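Local coordinates for uncharacterized NTF2-like protein (Cytophaga hutchinsonii ATCC 33406, PDB 3F14), which is of unknown function but has the NTF2-like fold of the SnoaL-like family, whose cone-shaped domain usually encloses a ligand-binding or catalytic pocket, at residues A[18-22]-A[49-53]; A[90-96]-A[108-112]. All blocks are in the same frame, centred on the assembly; numbering follows the deposited sequence. Where two conformers were deposited one is given.

Interaction 1: A[18-22]-A[49-53]; sequences FPAVY and CNKML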
ATOM      1  N   PHE A  18      15.199  -9.902   6.719  1.00 18.23           N
ATOM      2  CA  PHE A  18      14.209 -10.813   7.285  1.00 17.51           C
ATOM      3  C   PHE A  18      14.716 -11.574   8.530  1.00 18.84           C
ATOM      4  O   PHE A  18      13.966 -11.692   9.514  1.00 18.83           O
ATOM      5  CB  PHE A  18      13.742 -11.831   6.259  1.00 18.36           C
ATOM      6  CG  PHE A  18      13.357 -11.249   4.908  1.00 15.69           C
ATOM      7  CD1 PHE A  18      12.450 -10.228   4.759  1.00 17.94           C
ATOM      8  CD2 PHE A  18      13.830 -11.852   3.759  1.00 15.73           C
ATOM      9  CE1 PHE A  18      12.078  -9.798   3.505  1.00 17.10           C
ATOM     10  CE2 PHE A  18      13.449 -11.412   2.504  1.00 17.52           C
ATOM     11  CZ  PHE A  18      12.557 -10.388   2.387  1.00 16.20           C
ATOM     12  N   PRO A  19      15.958 -12.079   8.503  1.00 16.45           N
ATOM     13  CA  PRO A  19      16.435 -12.882   9.658  1.00 18.37           C
ATOM     14  C   PRO A  19      16.374 -12.143  10.989  1.00 19.85           C
ATOM     15  O   PRO A  19      16.247 -12.790  12.011  1.00 19.90           O
ATOM     16  CB  PRO A  19      17.860 -13.259   9.261  1.00 19.11           C
ATOM     17  CG  PRO A  19      17.841 -13.206   7.782  1.00 22.15           C
ATOM     18  CD  PRO A  19      16.968 -12.065   7.430  1.00 19.79           C
ATOM     19  N   ALA A  20      16.459 -10.821  10.991  1.00 19.58           N
ATOM     20  CA  ALA A  20      16.346 -10.046  12.239  1.00 19.88           C
ATOM     21  C   ALA A  20      14.983 -10.167  12.895  1.00 22.04           C
ATOM     22  O   ALA A  20      14.854  -9.863  14.080  1.00 22.34           O
ATOM     23  CB  ALA A  20      16.685  -8.543  11.991  1.00 20.19           C
ATOM     24  N   VAL A  21      13.961 -10.608  12.159  1.00 17.49           N
ATOM     25  CA  VAL A  21      12.612 -10.630  12.733  1.00 18.93           C
ATOM     26  C   VAL A  21      11.908 -11.979  12.677  1.00 16.96           C
ATOM     27  O   VAL A  21      10.743 -12.083  13.083  1.00 18.14           O
ATOM     28  CB  VAL A  21      11.709  -9.503  12.126  1.00 20.93           C
ATOM     29  CG1 VAL A  21      12.292  -8.140  12.457  1.00 22.25           C
ATOM     30  CG2 VAL A  21      11.580  -9.652  10.636  1.00 19.66           C
ATOM     31  N   TYR A  22      12.588 -13.032  12.224  1.00 18.63           N
ATOM     32  CA  TYR A  22      11.952 -14.365  12.247  1.00 18.82           C
ATOM     33  C   TYR A  22      11.400 -14.756  13.628  1.00 20.19           C
ATOM     34  O   TYR A  22      10.320 -15.362  13.710  1.00 19.37           O
ATOM     35  CB  TYR A  22      12.935 -15.446  11.807  1.00 16.17           C
ATOM     36  CG  TYR A  22      13.396 -15.381  10.371  1.00 19.36           C
ATOM     37  CD1 TYR A  22      12.640 -14.771   9.393  1.00 17.66           C
ATOM     38  CD2 TYR A  22      14.582 -16.008   9.999  1.00 16.42           C
ATOM     39  CE1 TYR A  22      13.105 -14.720   8.093  1.00 17.63           C
ATOM     40  CE2 TYR A  22      15.029 -15.979   8.697  1.00 16.57           C
ATOM     41  CZ  TYR A  22      14.276 -15.317   7.761  1.00 15.27           C
ATOM     42  OH  TYR A  22      14.708 -15.269   6.470  1.00 18.17           O
ATOM     43  N   CYS A  49      11.362 -16.547   2.863  1.00 15.12           N
ATOM     44  CA  CYS A  49      12.263 -15.435   3.095  1.00 15.81           C
ATOM     45  C   CYS A  49      13.696 -15.850   2.897  1.00 14.64           C
ATOM     46  O   CYS A  49      14.495 -15.059   2.331  1.00 16.22           O
ATOM     47  CB  CYS A  49      12.060 -14.898   4.521  1.00 14.67           C
ATOM     48  SG  CYS A  49      10.534 -13.998   4.780  1.00 16.32           S
ATOM     49  N   ASN A  50      14.127 -16.992   3.416  1.00 14.24           N
ATOM     50  CA  ASN A  50      15.510 -17.437   3.237  1.00 14.38           C
ATOM     51  C   ASN A  50      15.859 -17.659   1.774  1.00 15.51           C
ATOM     52  O   ASN A  50      17.015 -17.411   1.376  1.00 17.02           O
ATOM     53  CB  ASN A  50      15.827 -18.678   4.105  1.00 15.42           C
ATOM     54  CG  ASN A  50      16.082 -18.305   5.572  1.00 16.76           C
ATOM     55  OD1 ASN A  50      16.520 -17.198   5.863  1.00 18.53           O
ATOM     56  ND2 ASN A  50      15.887 -19.243   6.472  1.00 15.80           N
ATOM     57  N   LYS A  51      14.942 -18.215   0.991  0.70 16.09           N
ATOM     58  CA  LYS A  51      15.184 -18.412  -0.447  0.70 16.98           C
ATOM     59  C   LYS A  51      15.431 -17.058  -1.128  0.70 15.63           C
ATOM     60  O   LYS A  51      16.329 -16.928  -1.979  0.70 16.09           O
ATOM     61  CB  LYS A  51      13.998 -19.159  -1.044  0.70 19.84           C
ATOM     62  CG  LYS A  51      13.976 -19.389  -2.532  0.70 22.52           C
ATOM     63  CD  LYS A  51      12.867 -20.395  -2.900  0.70 23.01           C
ATOM     64  CE  LYS A  51      12.478 -20.345  -4.370  0.70 28.06           C
ATOM     65  NZ  LYS A  51      13.639 -20.004  -5.262  0.70 33.58           N
HETATM   66  N   MSE A  52      14.687 -16.031  -0.694  0.51 11.55           N
HETATM   67  CA  MSE A  52      14.706 -14.622  -1.238  0.51 12.40           C
HETATM   68  C   MSE A  52      15.882 -13.762  -0.756  0.51 13.44           C
HETATM   69  O   MSE A  52      16.259 -12.799  -1.429  0.51 13.29           O
HETATM   70  CB  MSE A  52      13.375 -13.855  -0.910  0.51 11.71           C
HETATM   71  CG  MSE A  52      13.154 -12.438  -1.620  0.51 12.71           C
HETATM   72 SE   MSE A  52      11.512 -11.602  -1.273  0.38 18.85          SE
HETATM   73  CE  MSE A  52      10.377 -12.889  -2.091  0.51 23.97           C
ATOM     74  N   LEU A  53      16.460 -14.099   0.393  1.00 15.55           N
ATOM     75  CA  LEU A  53      17.468 -13.310   1.072  1.00 14.99           C
ATOM     76  C   LEU A  53      18.663 -12.916   0.196  1.00 15.18           C
ATOM     77  O   LEU A  53      19.046 -11.732   0.210  1.00 16.28           O
ATOM     78  CB  LEU A  53      17.917 -14.003   2.354  1.00 17.77           C
ATOM     79  CG  LEU A  53      18.766 -13.182   3.321  1.00 17.68           C
ATOM     80  CD1 LEU A  53      18.104 -11.886   3.784  1.00 19.99           C
ATOM     81  CD2 LEU A  53      19.149 -14.061   4.508  1.00 20.67           C
TER

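Interaction 2: A[90-96]-A[108-112]; sequences FVSYCDI and TSYCI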
ATOM      1  N   PHE A  90      13.887  -0.248 -10.368  1.00 18.03           N
ATOM      2  CA  PHE A  90      13.373   0.040  -9.041  1.00 18.04           C
ATOM      3  C   PHE A  90      11.998  -0.571  -8.870  1.00 20.64           C
ATOM      4  O   PHE A  90      11.156  -0.405  -9.757  1.00 22.02           O
ATOM      5  CB  PHE A  90      13.305   1.558  -8.716  0.57 20.54           C
ATOM      6  CG  PHE A  90      14.661   2.201  -8.459  0.57 16.89           C
ATOM      7  CD1 PHE A  90      15.178   2.362  -7.169  0.57 17.53           C
ATOM      8  CD2 PHE A  90      15.406   2.663  -9.528  0.57 20.10           C
ATOM      9  CE1 PHE A  90      16.423   2.967  -6.985  0.57 22.56           C
ATOM     10  CE2 PHE A  90      16.645   3.261  -9.336  0.57 20.47           C
ATOM     11  CZ  PHE A  90      17.151   3.409  -8.072  0.57 21.59           C
ATOM     12  N   VAL A  91      11.784  -1.288  -7.779  1.00 17.11           N
ATOM     13  CA  VAL A  91      10.453  -1.760  -7.389  1.00 17.07           C
ATOM     14  C   VAL A  91      10.001  -0.841  -6.256  1.00 18.29           C
ATOM     15  O   VAL A  91      10.716  -0.703  -5.259  1.00 20.81           O
ATOM     16  CB  VAL A  91      10.476  -3.187  -6.894  1.00 19.09           C
ATOM     17  CG1 VAL A  91       9.164  -3.545  -6.097  1.00 20.38           C
ATOM     18  CG2 VAL A  91      10.724  -4.147  -8.060  1.00 23.91           C
ATOM     19  N   SER A  92       8.814  -0.242  -6.391  1.00 16.59           N
ATOM     20  CA  SER A  92       8.199   0.546  -5.365  1.00 17.06           C
ATOM     21  C   SER A  92       7.317  -0.387  -4.547  1.00 16.31           C
ATOM     22  O   SER A  92       6.492  -1.115  -5.133  1.00 17.87           O
ATOM     23  CB  SER A  92       7.335   1.647  -5.985  1.00 17.02           C
ATOM     24  OG  SER A  92       8.148   2.631  -6.640  1.00 19.99           O
ATOM     25  N   TYR A  93       7.478  -0.381  -3.236  1.00 15.25           N
ATOM     26  CA  TYR A  93       6.702  -1.259  -2.373  1.00 15.50           C
ATOM     27  C   TYR A  93       5.941  -0.549  -1.272  1.00 15.60           C
ATOM     28  O   TYR A  93       6.328   0.501  -0.775  1.00 16.58           O
ATOM     29  CB  TYR A  93       7.595  -2.394  -1.744  1.00 16.12           C
ATOM     30  CG  TYR A  93       8.771  -1.925  -0.932  1.00 16.01           C
ATOM     31  CD1 TYR A  93       8.646  -1.514   0.408  1.00 15.57           C
ATOM     32  CD2 TYR A  93      10.045  -1.931  -1.479  1.00 18.26           C
ATOM     33  CE1 TYR A  93       9.746  -1.082   1.124  1.00 14.95           C
ATOM     34  CE2 TYR A  93      11.146  -1.560  -0.744  1.00 16.64           C
ATOM     35  CZ  TYR A  93      11.014  -1.124   0.548  1.00 16.33           C
ATOM     36  OH  TYR A  93      12.159  -0.711   1.227  1.00 17.09           O
ATOM     37  N   CYS A  94       4.827  -1.165  -0.918  1.00 15.09           N
ATOM     38  CA  CYS A  94       4.044  -0.788   0.235  1.00 16.46           C
ATOM     39  C   CYS A  94       3.784  -2.088   1.019  1.00 15.40           C
ATOM     40  O   CYS A  94       3.122  -2.984   0.518  1.00 15.12           O
ATOM     41  CB  CYS A  94       2.731  -0.128  -0.186  1.00 15.53           C
ATOM     42  SG  CYS A  94       1.689   0.290   1.247  1.00 18.86           S
ATOM     43  N   ASP A  95       4.326  -2.156   2.235  1.00 14.71           N
ATOM     44  CA  ASP A  95       4.208  -3.309   3.131  1.00 14.66           C
ATOM     45  C   ASP A  95       3.317  -2.951   4.289  1.00 14.45           C
ATOM     46  O   ASP A  95       3.557  -1.970   5.001  1.00 14.96           O
ATOM     47  CB  ASP A  95       5.564  -3.750   3.652  1.00 15.03           C
ATOM     48  CG  ASP A  95       6.520  -4.200   2.563  1.00 16.22           C
ATOM     49  OD1 ASP A  95       6.106  -4.824   1.566  1.00 16.04           O
ATOM     50  OD2 ASP A  95       7.784  -3.943   2.701  1.00 16.73           O
ATOM     51  N   ILE A  96       2.298  -3.783   4.529  1.00 15.13           N
ATOM     52  CA  ILE A  96       1.306  -3.554   5.579  1.00 14.53           C
ATOM     53  C   ILE A  96       1.401  -4.686   6.608  1.00 14.59           C
ATOM     54  O   ILE A  96       1.280  -5.866   6.242  1.00 16.03           O
ATOM     55  CB  ILE A  96      -0.125  -3.520   4.995  1.00 14.79           C
ATOM     56  CG1 ILE A  96      -0.229  -2.456   3.924  1.00 14.97           C
ATOM     57  CG2 ILE A  96      -1.174  -3.336   6.110  1.00 14.56           C
ATOM     58  CD1 ILE A  96      -1.596  -2.405   3.182  1.00 18.21           C
ATOM     59  N   THR A 108       1.199  -7.843   4.190  1.00 15.03           N
ATOM     60  CA  THR A 108       0.638  -7.716   2.840  1.00 16.03           C
ATOM     61  C   THR A 108       1.542  -6.784   2.042  1.00 15.96           C
ATOM     62  O   THR A 108       1.766  -5.653   2.493  1.00 16.68           O
ATOM     63  CB  THR A 108      -0.788  -7.167   2.898  1.00 15.19           C
ATOM     64  OG1 THR A 108      -1.603  -7.966   3.777  1.00 17.06           O
ATOM     65  CG2 THR A 108      -1.421  -7.172   1.471  1.00 17.50           C
ATOM     66  N   SER A 109       2.087  -7.239   0.917  1.00 15.44           N
ATOM     67  CA  SER A 109       3.038  -6.408   0.162  1.00 14.94           C
ATOM     68  C   SER A 109       2.526  -6.140  -1.247  1.00 14.84           C
ATOM     69  O   SER A 109       2.216  -7.069  -1.998  1.00 14.95           O
ATOM     70  CB  SER A 109       4.384  -7.083   0.094  1.00 17.12           C
ATOM     71  OG  SER A 109       4.989  -7.282   1.376  1.00 16.42           O
ATOM     72  N   TYR A 110       2.481  -4.847  -1.584  1.00 14.79           N
ATOM     73  CA  TYR A 110       2.196  -4.364  -2.944  1.00 13.92           C
ATOM     74  C   TYR A 110       3.502  -3.929  -3.540  1.00 15.76           C
ATOM     75  O   TYR A 110       4.108  -2.980  -3.063  1.00 15.47           O
ATOM     76  CB  TYR A 110       1.221  -3.173  -2.895  1.00 14.91           C
ATOM     77  CG  TYR A 110      -0.121  -3.487  -2.313  1.00 13.19           C
ATOM     78  CD1 TYR A 110      -0.323  -3.645  -0.944  1.00 14.66           C
ATOM     79  CD2 TYR A 110      -1.254  -3.550  -3.129  1.00 15.61           C
ATOM     80  CE1 TYR A 110      -1.593  -3.964  -0.421  1.00 14.86           C
ATOM     81  CE2 TYR A 110      -2.476  -3.866  -2.629  1.00 14.08           C
ATOM     82  CZ  TYR A 110      -2.696  -4.086  -1.239  1.00 13.33           C
ATOM     83  OH  TYR A 110      -3.946  -4.386  -0.764  1.00 15.99           O
ATOM     84  N   CYS A 111       3.933  -4.573  -4.627  1.00 15.21           N
ATOM     85  CA  CYS A 111       5.251  -4.344  -5.218  1.00 16.76           C
ATOM     86  C   CYS A 111       5.064  -4.080  -6.685  1.00 17.15           C
ATOM     87  O   CYS A 111       4.498  -4.907  -7.396  1.00 18.55           O
ATOM     88  CB  CYS A 111       6.162  -5.566  -5.034  1.00 16.52           C
ATOM     89  SG  CYS A 111       6.338  -6.145  -3.336  1.00 19.64           S
ATOM     90  N   ILE A 112       5.524  -2.938  -7.130  1.00 16.28           N
ATOM     91  CA  ILE A 112       5.362  -2.467  -8.514  1.00 15.51           C
ATOM     92  C   ILE A 112       6.704  -2.125  -9.118  1.00 17.26           C
ATOM     93  O   ILE A 112       7.364  -1.205  -8.638  1.00 18.62           O
ATOM     94  CB  ILE A 112       4.399  -1.248  -8.566  1.00 15.68           C
ATOM     95  CG1 ILE A 112       3.022  -1.693  -8.095  1.00 18.08           C
ATOM     96  CG2 ILE A 112       4.286  -0.639  -9.978  1.00 17.21           C
ATOM     97  CD1 ILE A 112       1.996  -0.570  -7.864  1.00 20.10           C
ATOM     98  OXT ILE A 112       7.014  -2.682 -10.185  1.00 22.00           O
TER
HETATM   99  O   HOH W   1       9.371  -1.669 -11.106  1.00 29.62           O

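Interaction 1: A[18-22]-A[49-53]
Over one face of the Phe18 ring sits the sulfur of Cys49, SG lying 4.2 Å from the ring centroid and only 19° off the ring normal, a Cys sulfur-aromatic contact displaced toward the rim. Cys49 places its sulfur there by turning SG anti to its own carbonyl carbon (chi1 -72°). The selenium of Met52, a selenomethionine, comes at the same ring obliquely, with SE 4.0 Å from CZ of Phe18 in the modelled conformer. The Tyr22 ring is used differently. Its own loop covers one face, where the Phe18 carbonyl oxygen and CA of Pro19 rest near the rim, while CB of Cys49 and OD1 of Asn50 meet its edge. There the hydroxyl gives a hydrogen bond, Tyr22 OH to Asn50 OD1 at 2.7 Å. The donor stands well above the carbonyl plane, 63° out of it, and the ring and amide planes are close to perpendicular. CB of Cys49, 3.3 Å from Tyr22 OH, also packs 3.6 Å from CD2 of Phe18, so this one methylene touches both aromatic side chains. Farther along the helix, Pro19 and Leu53 meet tip to tip, CG to CD2 at 3.6 Å. Phe13 and Trp31 extend the apolar surroundings of Phe18 and Cys49. The loop after helix 2-14 is thus joined to helix 42-57 by aromatic packing and one polar bond, and this layer of helix and loop packs against the curved sheet, as in NTF2-like folds.

Interaction 2: A[90-96]-A[108-112]
Asp95 and Ser109 face each other as a non-hydrogen-bonded antiparallel pair, and their side chains close the gap: Ser109 OG donates to Asp95 OD1 at 2.7 Å, arriving from above the carboxylate plane. Both residues have the first side-chain atom beyond CB anti to the carbonyl carbon (chi1 -62° in each), which swings the polar ends together. Ser14 binds the other carboxylate oxygen and Trp31 reaches Ser109 OG, completing a buried network. With an alanine here instead of Asp95, the hydroxyls of Ser109 and Ser14 would probably lose their carboxylate partner. On the face carrying Cys94 and Ile96, CD1 of Ile96 reaches CE1 of Tyr110 obliquely at 3.9 Å; the Tyr110 hydroxyl bonds Glu76 of the second subunit. The backbone pairing stays even throughout, from Tyr110 N to Cys94 O at 2.9 Å to Ser92 N to Ile112 O at 2.8 Å. It is the side chains that loosen toward the chain end. There Phe90 and Cys111 are exposed, and a water donates to Phe90 O at 2.6 Å and to Ile112 OXT at 2.7 Å. Cys111 lays its CB against CG1 of Val91, while Ile112 packs on Cys111 of the second subunit. These strands form an antiparallel beta hairpin of the NTF2-like sheet; Asp95 OD1 also hydrogen-bonds a Tris molecule, probably from the crystallisation liquor, on the side consistent with the family's pocket.

Overall arrangement
Interaction 1 and interaction 2 lie in series along the chain, their centres about 17 Å apart and their nearest atoms about 7 Å apart, so they do not touch. They sit on opposite sides of the chain's centre, one between a loop and a helix and the other in the sheet. What connects them is Trp31, which packs on Cys49 and Met52 and hydrogen-bonds Ser109, and a bound Tris molecule, whose nearest atom is about 4 Å from the Phe18 side chain and which is hydrogen-bonded to Asp95. Tris probably came from the crystallisation liquor, yet its place between the two contacts is consistent with the pocket of NTF2-like proteins; the protein's natural ligand, if any, is unknown.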